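Local coordinates for ABC transporter substrate-binding protein (Rhizobium radiobacter, PDB 6TFX) that binds the opine mannopinic acid in the periplasm as the solute-binding protein of an ABC transporter, probably delivering it for import into the bacterium, at residues 273-278 against 455-460; 305-310 against 447-452; 269-274 against 351-356; 251-256 against 379-384. All blocks are in the same frame, centred on the assembly; numbering follows the deposited sequence. Where two conformers were deposited one is given.

Contact 1 of 4, residues 273-278 against 455-460. With N72 ((2~{R})-2-[[(3~{R},4~{R},5~{S})-3,4,5,6-tetrakis(oxidanyl)-2-oxidanylidene-hexyl]amino]pentanedioic acid), chain C.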
loop_
_atom_site.group_PDB
_atom_site.type_symbol
_atom_site.label_atom_id
_atom_site.label_comp_id
_atom_site.label_asym_id
_atom_site.label_seq_id
_atom_site.Cartn_x
_atom_site.Cartn_y
_atom_site.Cartn_z
ATOM N N HIS A 273 -13.494 23.035 -3.058
ATOM C CA HIS A 273 -14.416 23.777 -2.158
ATOM C C HIS A 273 -15.762 23.055 -1.932
ATOM O O HIS A 273 -16.562 23.512 -1.106
ATOM C CB HIS A 273 -14.666 25.221 -2.648
ATOM C CG HIS A 273 -13.510 26.142 -2.428
ATOM N ND1 HIS A 273 -13.052 26.437 -1.155
ATOM C CD2 HIS A 273 -12.791 26.857 -3.325
ATOM C CE1 HIS A 273 -12.048 27.294 -1.323
ATOM N NE2 HIS A 273 -11.860 27.583 -2.604
ATOM N N THR A 274 -16.040 21.954 -2.677
ATOM C CA THR A 274 -17.307 21.281 -2.436
ATOM C C THR A 274 -17.107 19.822 -1.931
ATOM O O THR A 274 -18.060 19.034 -1.935
ATOM C CB THR A 274 -18.259 21.422 -3.626
ATOM O OG1 THR A 274 -19.548 20.895 -3.246
ATOM C CG2 THR A 274 -17.723 20.780 -4.908
ATOM N N VAL A 275 -15.879 19.491 -1.472
ATOM C CA VAL A 275 -15.648 18.213 -0.805
ATOM C C VAL A 275 -15.536 18.567 0.680
ATOM O O VAL A 275 -15.078 19.667 1.043
ATOM C CB VAL A 275 -14.433 17.393 -1.307
ATOM C CG1 VAL A 275 -14.563 17.042 -2.784
ATOM C CG2 VAL A 275 -13.125 18.112 -1.029
ATOM N N ASN A 276 -15.937 17.636 1.540
ATOM C CA ASN A 276 -15.868 17.915 2.965
ATOM C C ASN A 276 -15.317 16.697 3.684
ATOM O O ASN A 276 -16.064 15.833 4.132
ATOM C CB ASN A 276 -17.239 18.350 3.491
ATOM C CG ASN A 276 -17.145 18.988 4.853
ATOM O OD1 ASN A 276 -16.291 18.635 5.679
ATOM N ND2 ASN A 276 -18.030 19.938 5.117
ATOM N N ALA A 277 -13.997 16.640 3.804
ATOM C CA ALA A 277 -13.348 15.495 4.430
ATOM C C ALA A 277 -13.749 15.339 5.896
ATOM O O ALA A 277 -13.964 14.206 6.365
ATOM C CB ALA A 277 -11.835 15.624 4.289
ATOM N N ALA A 278 -13.866 16.472 6.635
ATOM C CA ALA A 278 -14.250 16.383 8.069
ATOM C C ALA A 278 -15.611 15.712 8.250
ATOM O O ALA A 278 -15.782 14.894 9.168
ATOM C CB ALA A 278 -14.245 17.760 8.719
ATOM N N ILE A 455 -6.830 16.502 -4.048
ATOM C CA ILE A 455 -7.669 16.972 -2.942
ATOM C C ILE A 455 -7.688 15.861 -1.915
ATOM O O ILE A 455 -8.163 14.759 -2.190
ATOM C CB ILE A 455 -9.105 17.303 -3.423
ATOM C CG1 ILE A 455 -9.098 18.340 -4.569
ATOM C CG2 ILE A 455 -9.935 17.778 -2.209
ATOM C CD1 ILE A 455 -10.409 18.313 -5.364
ATOM N N PRO A 456 -7.175 16.125 -0.711
ATOM C CA PRO A 456 -7.154 15.063 0.299
ATOM C C PRO A 456 -8.521 14.835 0.888
ATOM O O PRO A 456 -9.326 15.774 1.047
ATOM C CB PRO A 456 -6.218 15.601 1.381
ATOM C CG PRO A 456 -6.246 17.072 1.217
ATOM C CD PRO A 456 -6.539 17.371 -0.234
ATOM N N LEU A 457 -8.784 13.580 1.212
ATOM C CA LEU A 457 -10.045 13.248 1.845
ATOM C C LEU A 457 -9.683 12.773 3.235
ATOM O O LEU A 457 -9.039 13.513 3.972
ATOM C CB LEU A 457 -10.810 12.203 1.009
ATOM C CG LEU A 457 -10.985 12.592 -0.473
ATOM C CD1 LEU A 457 -11.620 11.514 -1.219
ATOM C CD2 LEU A 457 -11.764 13.867 -0.605
ATOM N N THR A 458 -10.070 11.564 3.588
ATOM C CA THR A 458 -9.748 11.010 4.898
ATOM C C THR A 458 -8.627 9.978 4.737
ATOM O O THR A 458 -8.395 9.478 3.627
ATOM C CB THR A 458 -10.985 10.266 5.431
ATOM O OG1 THR A 458 -11.463 9.381 4.394
ATOM C CG2 THR A 458 -12.082 11.219 5.889
ATOM N N GLU A 459 -7.983 9.604 5.865
ATOM C CA GLU A 459 -7.079 8.464 5.907
ATOM C C GLU A 459 -7.797 7.471 6.828
ATOM O O GLU A 459 -8.499 7.905 7.764
ATOM C CB GLU A 459 -5.657 8.805 6.404
ATOM C CG GLU A 459 -5.582 9.329 7.824
ATOM C CD GLU A 459 -4.215 9.842 8.238
ATOM O OE1 GLU A 459 -3.287 9.841 7.398
ATOM O OE2 GLU A 459 -4.089 10.293 9.399
ATOM N N ASN A 460 -7.682 6.166 6.545
ATOM C CA ASN A 460 -8.354 5.184 7.393
ATOM C C ASN A 460 -7.398 4.050 7.813
ATOM O O ASN A 460 -6.640 3.515 6.993
ATOM C CB ASN A 460 -9.554 4.542 6.661
ATOM C CG ASN A 460 -9.357 4.381 5.165
ATOM O OD1 ASN A 460 -8.530 3.575 4.669
ATOM N ND2 ASN A 460 -10.064 5.190 4.433
HETATM O OAB N72 C . -12.529 3.738 2.132
HETATM C CAF N72 C . -11.234 3.875 1.514
HETATM C CAG N72 C . -10.617 2.590 0.867
HETATM O OAC N72 C . -11.241 1.414 1.270
HETATM C CAH N72 C . -9.088 2.660 0.847
HETATM O OAM N72 C . -8.392 3.572 1.608
HETATM C CAI N72 C . -7.998 1.626 1.044
HETATM O OAD N72 C . -8.420 0.621 1.940
HETATM C CAJ N72 C . -7.372 1.200 -0.261
HETATM O OAE N72 C . -7.427 1.996 -1.233
HETATM C CAK N72 C . -6.737 -0.213 -0.401
HETATM N N N72 C . -5.302 -0.128 -0.531
HETATM C CA N72 C . -4.628 -0.527 -1.709
HETATM C C N72 C . -5.436 -0.767 -2.954
HETATM O O N72 C . -5.777 -0.007 -3.945
HETATM C CB N72 C . -3.359 0.310 -1.886
HETATM C CG N72 C . -2.750 0.472 -3.279
HETATM C CD N72 C . -1.236 0.697 -3.257
HETATM O OE1 N72 C . -0.500 0.214 -2.338
HETATM O OE2 N72 C . -0.721 1.361 -4.184
HETATM O OXT N72 C . -5.693 -1.982 -2.870
#
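Val275 meets Ile455 and Leu457 across this contact, and its side chain does most of the apolar work. CB points at the strand and lies 4.5 Å from CD2 of Leu457, a loose approach. CG1 stands anti to the carbonyl carbon (chi1 -60°) and packs against Val353 of helix 340-353. CG2, set between the backbone N and the carbonyl carbon, presses on CG2 of Ile455 at 3.4 Å, tighter than usual van der Waals contact; Val275 was deposited in two conformers, so that closeness is doubtful. Two residues on, CB of Ala277 sits 3.5 Å from the carbonyl O of Leu457, and the O of Ala277 meets CG2 of Thr458 at 3.6 Å. Farther along the strand, OD1 of Asn460 accepts a 3.1 Å hydrogen bond from hydroxyl OAM of the bound opine. The turn between helices 265-272 and 277-284, together with the first residue of the latter, lies against strand 454-467, which pairs with strand 240-255 in the mixed sheet.

Contact 2 of 4, residues 305-310 against 447-452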
loop_
_atom_site.group_PDB
_atom_site.type_symbol
_atom_site.label_atom_id
_atom_site.label_comp_id
_atom_site.label_asym_id
_atom_site.label_seq_id
_atom_site.Cartn_x
_atom_site.Cartn_y
_atom_site.Cartn_z
ATOM N N PRO A 305 1.067 19.930 8.751
ATOM C CA PRO A 305 -0.309 20.060 9.277
ATOM C C PRO A 305 -1.013 21.323 8.789
ATOM O O PRO A 305 -2.210 21.477 9.039
ATOM C CB PRO A 305 -0.127 20.113 10.806
ATOM C CG PRO A 305 1.347 19.920 11.084
ATOM C CD PRO A 305 2.091 20.149 9.796
ATOM N N ASP A 306 -0.283 22.225 8.118
ATOM C CA ASP A 306 -0.808 23.512 7.659
ATOM C C ASP A 306 -0.519 23.734 6.172
ATOM O O ASP A 306 -0.133 24.825 5.762
ATOM C CB ASP A 306 -0.253 24.653 8.567
ATOM C CG ASP A 306 -0.690 26.044 8.176
ATOM O OD1 ASP A 306 -1.921 26.261 8.026
ATOM O OD2 ASP A 306 0.198 26.917 7.988
ATOM N N ALA A 307 -0.789 22.696 5.334
ATOM C CA ALA A 307 -0.513 22.754 3.892
ATOM C C ALA A 307 -1.427 23.692 3.111
ATOM O O ALA A 307 -1.099 24.011 1.981
ATOM C CB ALA A 307 -0.554 21.359 3.279
ATOM N N GLY A 308 -2.531 24.142 3.712
ATOM C CA GLY A 308 -3.438 25.082 3.052
ATOM C C GLY A 308 -4.626 24.453 2.347
ATOM O O GLY A 308 -5.110 25.004 1.366
ATOM N N VAL A 309 -5.103 23.295 2.826
ATOM C CA VAL A 309 -6.255 22.615 2.211
ATOM C C VAL A 309 -7.444 23.576 2.080
ATOM O O VAL A 309 -7.747 24.316 3.017
ATOM C CB VAL A 309 -6.602 21.298 2.948
ATOM C CG1 VAL A 309 -7.943 20.711 2.486
ATOM C CG2 VAL A 309 -5.480 20.283 2.740
ATOM N N LEU A 310 -8.078 23.580 0.901
ATOM C CA LEU A 310 -9.191 24.493 0.629
ATOM C C LEU A 310 -10.421 24.156 1.476
ATOM O O LEU A 310 -10.767 22.979 1.628
ATOM C CB LEU A 310 -9.513 24.488 -0.872
ATOM C CG LEU A 310 -8.612 25.400 -1.735
ATOM C CD1 LEU A 310 -7.150 24.968 -1.697
ATOM C CD2 LEU A 310 -9.053 25.375 -3.193
ATOM N N LEU A 447 2.713 23.553 -2.313
ATOM C CA LEU A 447 2.595 23.789 -3.752
ATOM C C LEU A 447 1.585 22.851 -4.374
ATOM O O LEU A 447 0.843 23.250 -5.274
ATOM C CB LEU A 447 3.953 23.565 -4.432
ATOM C CG LEU A 447 5.017 24.631 -4.148
ATOM C CD1 LEU A 447 6.407 24.126 -4.504
ATOM C CD2 LEU A 447 4.712 25.932 -4.887
ATOM N N ILE A 448 1.593 21.576 -3.949
ATOM C CA ILE A 448 0.659 20.597 -4.566
ATOM C C ILE A 448 -0.788 20.932 -4.153
ATOM O O ILE A 448 -1.711 20.868 -4.976
ATOM C CB ILE A 448 1.052 19.164 -4.137
ATOM C CG1 ILE A 448 2.496 18.822 -4.642
ATOM C CG2 ILE A 448 0.000 18.130 -4.615
ATOM C CD1 ILE A 448 3.182 17.692 -3.882
ATOM N N VAL A 449 -0.981 21.283 -2.873
ATOM C CA VAL A 449 -2.307 21.657 -2.376
ATOM C C VAL A 449 -2.818 22.912 -3.102
ATOM O O VAL A 449 -3.978 22.933 -3.554
ATOM C CB VAL A 449 -2.263 21.898 -0.843
ATOM C CG1 VAL A 449 -3.532 22.601 -0.352
ATOM C CG2 VAL A 449 -2.073 20.579 -0.107
ATOM N N SER A 450 -1.983 23.976 -3.156
ATOM C CA SER A 450 -2.427 25.261 -3.739
ATOM C C SER A 450 -2.693 25.192 -5.228
ATOM O O SER A 450 -3.564 25.919 -5.727
ATOM C CB SER A 450 -1.445 26.376 -3.400
ATOM O OG SER A 450 -0.211 26.169 -4.059
ATOM N N ASN A 451 -1.977 24.307 -5.960
ATOM C CA ASN A 451 -2.250 24.137 -7.399
ATOM C C ASN A 451 -3.425 23.153 -7.590
ATOM O O ASN A 451 -3.885 22.930 -8.719
ATOM C CB ASN A 451 -0.988 23.664 -8.108
ATOM C CG ASN A 451 -0.082 24.843 -8.332
ATOM O OD1 ASN A 451 -0.226 25.565 -9.320
ATOM N ND2 ASN A 451 0.812 25.125 -7.378
ATOM N N VAL A 452 -3.889 22.549 -6.479
ATOM C CA VAL A 452 -5.032 21.631 -6.477
ATOM C C VAL A 452 -4.808 20.480 -7.456
ATOM O O VAL A 452 -5.657 20.176 -8.296
ATOM C CB VAL A 452 -6.414 22.338 -6.679
ATOM C CG1 VAL A 452 -7.578 21.436 -6.233
ATOM C CG2 VAL A 452 -6.471 23.687 -5.971
#
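A Schellman motif ends helix 434-450, and Val449 in that last turn packs against the irregular segment 305-310, part of the loop that runs from strand 289-291 to helix 314-323. Val449 carries the contact with both methyls. With CG1 anti to the backbone N (chi1 167°), that methyl lies 3.3 Å from the carbonyl O of Gly308 and also touches the backbone N of Val309. The other branch, CG2, rests on CB of Ala307 at 3.8 Å. Gly308 itself takes a positive phi of 95°, where a side chain would jam against the preceding carbonyl.

Leu310 adds a second apolar meeting farther along: its CD2 reaches CG2 of Val452 at 4.2 Å, the two side chains crossing at about a right angle. Both residues also pack on Ala272 of helix 265-272, so three parts of the fold meet here. No hydrogen bond joins the two segments, and the joint rests on van der Waals contact. The helix end keeps its own hydrogen bonds, and the O of Asn451 also takes one from Arg268 of helix 265-272. Val452, with positive phi, returns its N to the O of Val449, while the O of Leu447 is gripped twice by Asn451, by its backbone N at 3.1 Å and by its side-chain ND2 at 2.8 Å, the latter bond nearly straight at 170° and lying in the plane of the Asn451 amide.

Contact 3 of 4, residues 269-274 against 351-356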
loop_
_atom_site.group_PDB
_atom_site.type_symbol
_atom_site.label_atom_id
_atom_site.label_comp_id
_atom_site.label_asym_id
_atom_site.label_seq_id
_atom_site.Cartn_x
_atom_site.Cartn_y
_atom_site.Cartn_z
ATOM N N GLN A 269 -10.228 24.276 -8.067
ATOM C CA GLN A 269 -10.551 24.946 -6.810
ATOM C C GLN A 269 -12.034 24.764 -6.475
ATOM O O GLN A 269 -12.382 24.479 -5.324
ATOM C CB GLN A 269 -10.232 26.441 -6.906
ATOM C CG GLN A 269 -8.730 26.718 -6.943
ATOM C CD GLN A 269 -8.442 28.163 -7.291
ATOM O OE1 GLN A 269 -9.215 28.836 -7.996
ATOM N NE2 GLN A 269 -7.303 28.664 -6.806
ATOM N N ALA A 270 -12.905 24.868 -7.504
ATOM C CA ALA A 270 -14.337 24.672 -7.284
ATOM C C ALA A 270 -14.583 23.268 -6.708
ATOM O O ALA A 270 -15.337 23.126 -5.766
ATOM C CB ALA A 270 -15.105 24.853 -8.586
ATOM N N LEU A 271 -13.916 22.239 -7.267
ATOM C CA LEU A 271 -14.103 20.871 -6.760
ATOM C C LEU A 271 -13.636 20.774 -5.319
ATOM O O LEU A 271 -14.351 20.223 -4.482
ATOM C CB LEU A 271 -13.368 19.851 -7.654
ATOM C CG LEU A 271 -13.590 18.373 -7.337
ATOM C CD1 LEU A 271 -15.076 17.978 -7.459
ATOM C CD2 LEU A 271 -12.740 17.508 -8.269
ATOM N N ALA A 272 -12.448 21.339 -5.021
ATOM C CA ALA A 272 -11.871 21.273 -3.670
ATOM C C ALA A 272 -12.786 21.961 -2.641
ATOM O O ALA A 272 -12.847 21.507 -1.490
ATOM C CB ALA A 272 -10.494 21.926 -3.646
ATOM N N HIS A 273 -13.494 23.035 -3.058
ATOM C CA HIS A 273 -14.416 23.777 -2.158
ATOM C C HIS A 273 -15.762 23.055 -1.932
ATOM O O HIS A 273 -16.562 23.512 -1.106
ATOM C CB HIS A 273 -14.666 25.221 -2.648
ATOM C CG HIS A 273 -13.510 26.142 -2.428
ATOM N ND1 HIS A 273 -13.052 26.437 -1.155
ATOM C CD2 HIS A 273 -12.791 26.857 -3.325
ATOM C CE1 HIS A 273 -12.048 27.294 -1.323
ATOM N NE2 HIS A 273 -11.860 27.583 -2.604
ATOM N N THR A 274 -16.040 21.954 -2.677
ATOM C CA THR A 274 -17.307 21.281 -2.436
ATOM C C THR A 274 -17.107 19.822 -1.931
ATOM O O THR A 274 -18.060 19.034 -1.935
ATOM C CB THR A 274 -18.259 21.422 -3.626
ATOM O OG1 THR A 274 -19.548 20.895 -3.246
ATOM C CG2 THR A 274 -17.723 20.780 -4.908
ATOM N N ALA A 351 -22.202 12.547 -3.811
ATOM C CA ALA A 351 -23.281 13.320 -3.161
ATOM C C ALA A 351 -22.784 14.714 -2.728
ATOM O O ALA A 351 -23.501 15.713 -2.901
ATOM C CB ALA A 351 -23.820 12.557 -1.957
ATOM N N GLN A 352 -21.559 14.786 -2.176
ATOM C CA GLN A 352 -21.037 16.067 -1.718
ATOM C C GLN A 352 -20.827 17.074 -2.834
ATOM O O GLN A 352 -21.154 18.257 -2.668
ATOM C CB GLN A 352 -19.711 15.913 -0.968
ATOM C CG GLN A 352 -19.838 15.209 0.382
ATOM C CD GLN A 352 -18.503 15.274 1.113
ATOM O OE1 GLN A 352 -17.418 15.447 0.512
ATOM N NE2 GLN A 352 -18.550 15.147 2.426
ATOM N N VAL A 353 -20.217 16.631 -3.944
ATOM C CA VAL A 353 -19.791 17.582 -4.974
ATOM C C VAL A 353 -20.963 18.134 -5.797
ATOM O O VAL A 353 -20.818 19.169 -6.453
ATOM C CB VAL A 353 -18.633 17.066 -5.854
ATOM C CG1 VAL A 353 -17.440 16.673 -4.989
ATOM C CG2 VAL A 353 -19.066 15.930 -6.778
ATOM N N ALA A 354 -22.128 17.488 -5.717
ATOM C CA ALA A 354 -23.329 18.021 -6.375
ATOM C C ALA A 354 -23.697 19.401 -5.798
ATOM O O ALA A 354 -24.242 20.245 -6.507
ATOM C CB ALA A 354 -24.493 17.071 -6.167
ATOM N N GLU A 355 -23.395 19.637 -4.516
ATOM C CA GLU A 355 -23.705 20.917 -3.882
ATOM C C GLU A 355 -22.995 22.105 -4.552
ATOM O O GLU A 355 -23.581 23.183 -4.664
ATOM C CB GLU A 355 -23.372 20.848 -2.380
ATOM C CG GLU A 355 -24.246 21.742 -1.534
ATOM C CD GLU A 355 -25.735 21.448 -1.594
ATOM O OE1 GLU A 355 -26.132 20.260 -1.544
ATOM O OE2 GLU A 355 -26.506 22.427 -1.693
ATOM N N GLY A 356 -21.763 21.871 -5.012
ATOM C CA GLY A 356 -20.946 22.894 -5.649
ATOM C C GLY A 356 -21.035 22.936 -7.155
ATOM O O GLY A 356 -20.296 23.692 -7.787
#
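Thr274 pushes its side chain into the end of segment 351-356, where CB lies 3.7 Å from CA of Gly356. With OG1 anti to the backbone N (chi1 -172°), the hydroxyl points to the carbonyl O of Gln352 and gives it a weak hydrogen bond of 3.1 Å. The methyl CG2 turns instead to Val353, 3.9 Å from its CB. Gly356 leaves room for this: a CB there would clash with CB of Thr274. The contact joins the C-terminal ends of two helices, 265-272 and 340-353, each running out into a turn, with Phe358 of strand 358-365 packing against both sides. One helical turn before Thr274, Leu271 extends CD1 to CG1 of Val353 at 3.7 Å, while the same leucine touches Ile455 of strand 454-467. Besides its carbonyl O, Gln352 brings its CB to 3.7 Å from the O of Thr274; its amide oxygen OE1 takes a hydrogen bond from the backbone N of Asn276.

Contact 4 of 4, residues 251-256 against 379-384. With N72 ((2~{R})-2-[[(3~{R},4~{R},5~{S})-3,4,5,6-tetrakis(oxidanyl)-2-oxidanylidene-hexyl]amino]pentanedioic acid), chain C.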
loop_
_atom_site.group_PDB
_atom_site.type_symbol
_atom_site.label_atom_id
_atom_site.label_comp_id
_atom_site.label_asym_id
_atom_site.label_seq_id
_atom_site.Cartn_x
_atom_site.Cartn_y
_atom_site.Cartn_z
ATOM N N ASN A 251 -6.770 8.694 1.338
ATOM C CA ASN A 251 -7.547 8.726 0.108
ATOM C C ASN A 251 -7.492 10.136 -0.445
ATOM O O ASN A 251 -7.711 11.090 0.311
ATOM C CB ASN A 251 -9.011 8.384 0.414
ATOM C CG ASN A 251 -9.124 7.088 1.178
ATOM O OD1 ASN A 251 -9.502 7.064 2.373
ATOM N ND2 ASN A 251 -8.750 6.006 0.527
ATOM N N LEU A 252 -7.194 10.273 -1.733
ATOM C CA LEU A 252 -7.182 11.593 -2.363
ATOM C C LEU A 252 -7.893 11.497 -3.687
ATOM O O LEU A 252 -7.885 10.413 -4.297
ATOM C CB LEU A 252 -5.757 12.039 -2.694
ATOM C CG LEU A 252 -4.845 12.324 -1.499
ATOM C CD1 LEU A 252 -3.687 11.316 -1.452
ATOM C CD2 LEU A 252 -4.294 13.732 -1.593
ATOM N N LEU A 253 -8.405 12.636 -4.182
ATOM C CA LEU A 253 -8.889 12.744 -5.566
ATOM C C LEU A 253 -7.703 13.348 -6.306
ATOM O O LEU A 253 -7.381 14.532 -6.092
ATOM C CB LEU A 253 -10.074 13.735 -5.654
ATOM C CG LEU A 253 -11.349 13.266 -5.003
ATOM C CD1 LEU A 253 -12.333 14.440 -4.854
ATOM C CD2 LEU A 253 -11.978 12.150 -5.841
ATOM N N HIS A 254 -7.016 12.536 -7.152
ATOM C CA HIS A 254 -5.893 13.010 -7.963
ATOM C C HIS A 254 -6.515 13.494 -9.259
ATOM O O HIS A 254 -7.157 12.702 -9.951
ATOM C CB HIS A 254 -4.927 11.868 -8.275
ATOM C CG HIS A 254 -4.275 11.349 -7.037
ATOM N ND1 HIS A 254 -3.096 11.907 -6.557
ATOM C CD2 HIS A 254 -4.668 10.352 -6.212
ATOM C CE1 HIS A 254 -2.812 11.244 -5.441
ATOM N NE2 HIS A 254 -3.716 10.292 -5.188
ATOM N N ILE A 255 -6.348 14.775 -9.574
ATOM C CA ILE A 255 -7.004 15.357 -10.769
ATOM C C ILE A 255 -5.979 15.474 -11.884
ATOM O O ILE A 255 -4.950 16.122 -11.673
ATOM C CB ILE A 255 -7.588 16.767 -10.437
ATOM C CG1 ILE A 255 -8.639 16.705 -9.278
ATOM C CG2 ILE A 255 -8.180 17.426 -11.704
ATOM C CD1 ILE A 255 -8.896 18.186 -8.690
ATOM N N ASN A 256 -6.295 14.963 -13.082
ATOM C CA ASN A 256 -5.357 15.101 -14.194
ATOM C C ASN A 256 -5.434 16.556 -14.641
ATOM O O ASN A 256 -6.385 16.952 -15.328
ATOM C CB ASN A 256 -5.674 14.131 -15.341
ATOM C CG ASN A 256 -4.649 14.197 -16.433
ATOM O OD1 ASN A 256 -3.979 15.213 -16.623
ATOM N ND2 ASN A 256 -4.518 13.127 -17.185
ATOM N N SER A 379 -8.766 7.641 -16.618
ATOM C CA SER A 379 -9.751 8.377 -15.810
ATOM C C SER A 379 -9.285 9.838 -15.608
ATOM O O SER A 379 -8.104 10.046 -15.269
ATOM C CB SER A 379 -9.950 7.713 -14.447
ATOM O OG SER A 379 -11.090 8.246 -13.780
ATOM N N PRO A 380 -10.191 10.836 -15.730
ATOM C CA PRO A 380 -9.772 12.250 -15.548
ATOM C C PRO A 380 -9.468 12.610 -14.099
ATOM O O PRO A 380 -8.797 13.614 -13.824
ATOM C CB PRO A 380 -10.979 13.046 -16.043
ATOM C CG PRO A 380 -12.147 12.131 -15.845
ATOM C CD PRO A 380 -11.606 10.750 -16.155
ATOM N N ILE A 381 -10.057 11.852 -13.167
ATOM C CA ILE A 381 -9.837 12.016 -11.737
ATOM C C ILE A 381 -9.713 10.602 -11.214
ATOM O O ILE A 381 -10.437 9.731 -11.661
ATOM C CB ILE A 381 -11.011 12.748 -11.042
ATOM C CG1 ILE A 381 -11.226 14.155 -11.654
ATOM C CG2 ILE A 381 -10.730 12.869 -9.510
ATOM C CD1 ILE A 381 -12.630 14.820 -11.165
ATOM N N VAL A 382 -8.809 10.382 -10.266
ATOM C CA VAL A 382 -8.587 9.056 -9.693
ATOM C C VAL A 382 -8.715 9.137 -8.185
ATOM O O VAL A 382 -7.958 9.879 -7.554
ATOM C CB VAL A 382 -7.170 8.523 -10.103
ATOM C CG1 VAL A 382 -6.853 7.205 -9.388
ATOM C CG2 VAL A 382 -7.046 8.353 -11.631
ATOM N N LEU A 383 -9.654 8.382 -7.605
ATOM C CA LEU A 383 -9.800 8.323 -6.145
ATOM C C LEU A 383 -8.917 7.115 -5.734
ATOM O O LEU A 383 -9.300 5.953 -5.974
ATOM C CB LEU A 383 -11.285 8.101 -5.765
ATOM C CG LEU A 383 -11.517 7.812 -4.272
ATOM C CD1 LEU A 383 -11.077 8.986 -3.420
ATOM C CD2 LEU A 383 -12.976 7.448 -4.023
ATOM N N TYR A 384 -7.761 7.391 -5.128
ATOM C CA TYR A 384 -6.788 6.353 -4.786
ATOM C C TYR A 384 -6.525 6.467 -3.278
ATOM O O TYR A 384 -6.419 7.580 -2.741
ATOM C CB TYR A 384 -5.479 6.646 -5.537
ATOM C CG TYR A 384 -4.575 5.443 -5.706
ATOM C CD1 TYR A 384 -4.745 4.563 -6.779
ATOM C CD2 TYR A 384 -3.548 5.182 -4.794
ATOM C CE1 TYR A 384 -3.902 3.464 -6.949
ATOM C CE2 TYR A 384 -2.714 4.075 -4.943
ATOM C CZ TYR A 384 -2.920 3.197 -6.003
ATOM O OH TYR A 384 -2.076 2.140 -6.222
HETATM O OAB N72 C . -12.529 3.738 2.132
HETATM C CAF N72 C . -11.234 3.875 1.514
HETATM C CAG N72 C . -10.617 2.590 0.867
HETATM O OAC N72 C . -11.241 1.414 1.270
HETATM C CAH N72 C . -9.088 2.660 0.847
HETATM O OAM N72 C . -8.392 3.572 1.608
HETATM C CAI N72 C . -7.998 1.626 1.044
HETATM O OAD N72 C . -8.420 0.621 1.940
HETATM C CAJ N72 C . -7.372 1.200 -0.261
HETATM O OAE N72 C . -7.427 1.996 -1.233
HETATM C CAK N72 C . -6.737 -0.213 -0.401
HETATM N N N72 C . -5.302 -0.128 -0.531
HETATM C CA N72 C . -4.628 -0.527 -1.709
HETATM C C N72 C . -5.436 -0.767 -2.954
HETATM O O N72 C . -5.777 -0.007 -3.945
HETATM C CB N72 C . -3.359 0.310 -1.886
HETATM C CG N72 C . -2.750 0.472 -3.279
HETATM C CD N72 C . -1.236 0.697 -3.257
HETATM O OE1 N72 C . -0.500 0.214 -2.338
HETATM O OE2 N72 C . -0.721 1.361 -4.184
HETATM O OXT N72 C . -5.693 -1.982 -2.870
HETATM O O HOH W 1 -3.639 8.301 -2.897
HETATM O O HOH W 2 -8.948 15.746 -15.658
HETATM O O HOH W 3 -5.971 10.798 -16.890
#
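The rings of Tyr384 and His254 lie on one face of a two-strand pairing, and a water sits at the edge of both, in their planes. It is 3.0 Å from NE2 of His254 and donates a hydrogen bond to the O of Tyr384. The histidine edge also faces the O of Val382, while CB of Tyr384 approaches that ring obliquely, 3.9 Å from CD2. Rings flank both groups: Phe399 meets His254 with planes nearly parallel, whereas His371 stands steeply against Tyr384. At the tyrosine's outer edge, OH donates a short 2.6 Å hydrogen bond to carboxylate oxygen OE2 of the bound opine and also pairs with Arg375, which may help polarise the hydroxyl.

Beneath the rings the backbones run antiparallel. Leu252 with Tyr384 and His254 with Val382 are hydrogen-bonded pairs; the N of His254 reaches the O of Val382 at 2.8 Å, close to straight at 172°. Beyond the regular pairing, Asn256 N bonds the O of Pro380. On the opposite face, CD2 of Leu253 touches CG2 of Ile381 at 3.9 Å and CD1 of Leu383 at 4.1 Å. Strand 240-255 is flanked by strand 381-386 on one edge and strand 454-467 on the other, and helix 340-353 packs on the leucine face through Ile349.

Overall arrangement
All four contacts lie on the same side of the chain's centre, with centres 11 to 16 Å apart. Strand 454-467 of contact 1 and strand 240-255 of contact 4 are neighbours in one mixed sheet, and both contacts reach the bound opine. Along the chain, strand 240-255 leads into helix 265-272 of contact 3, the turn shared with contact 1, and then the loop of contact 2; helix 340-353 and strand 381-386 follow, before helix 434-450 and, after a short turn, strand 454-467. Contacts 2 and 3 join helix ends beside the sheet, both touching Ile255, while contacts 1 and 4 extend toward the ligand, tying distant sequence into the lobe that holds part of the pocket.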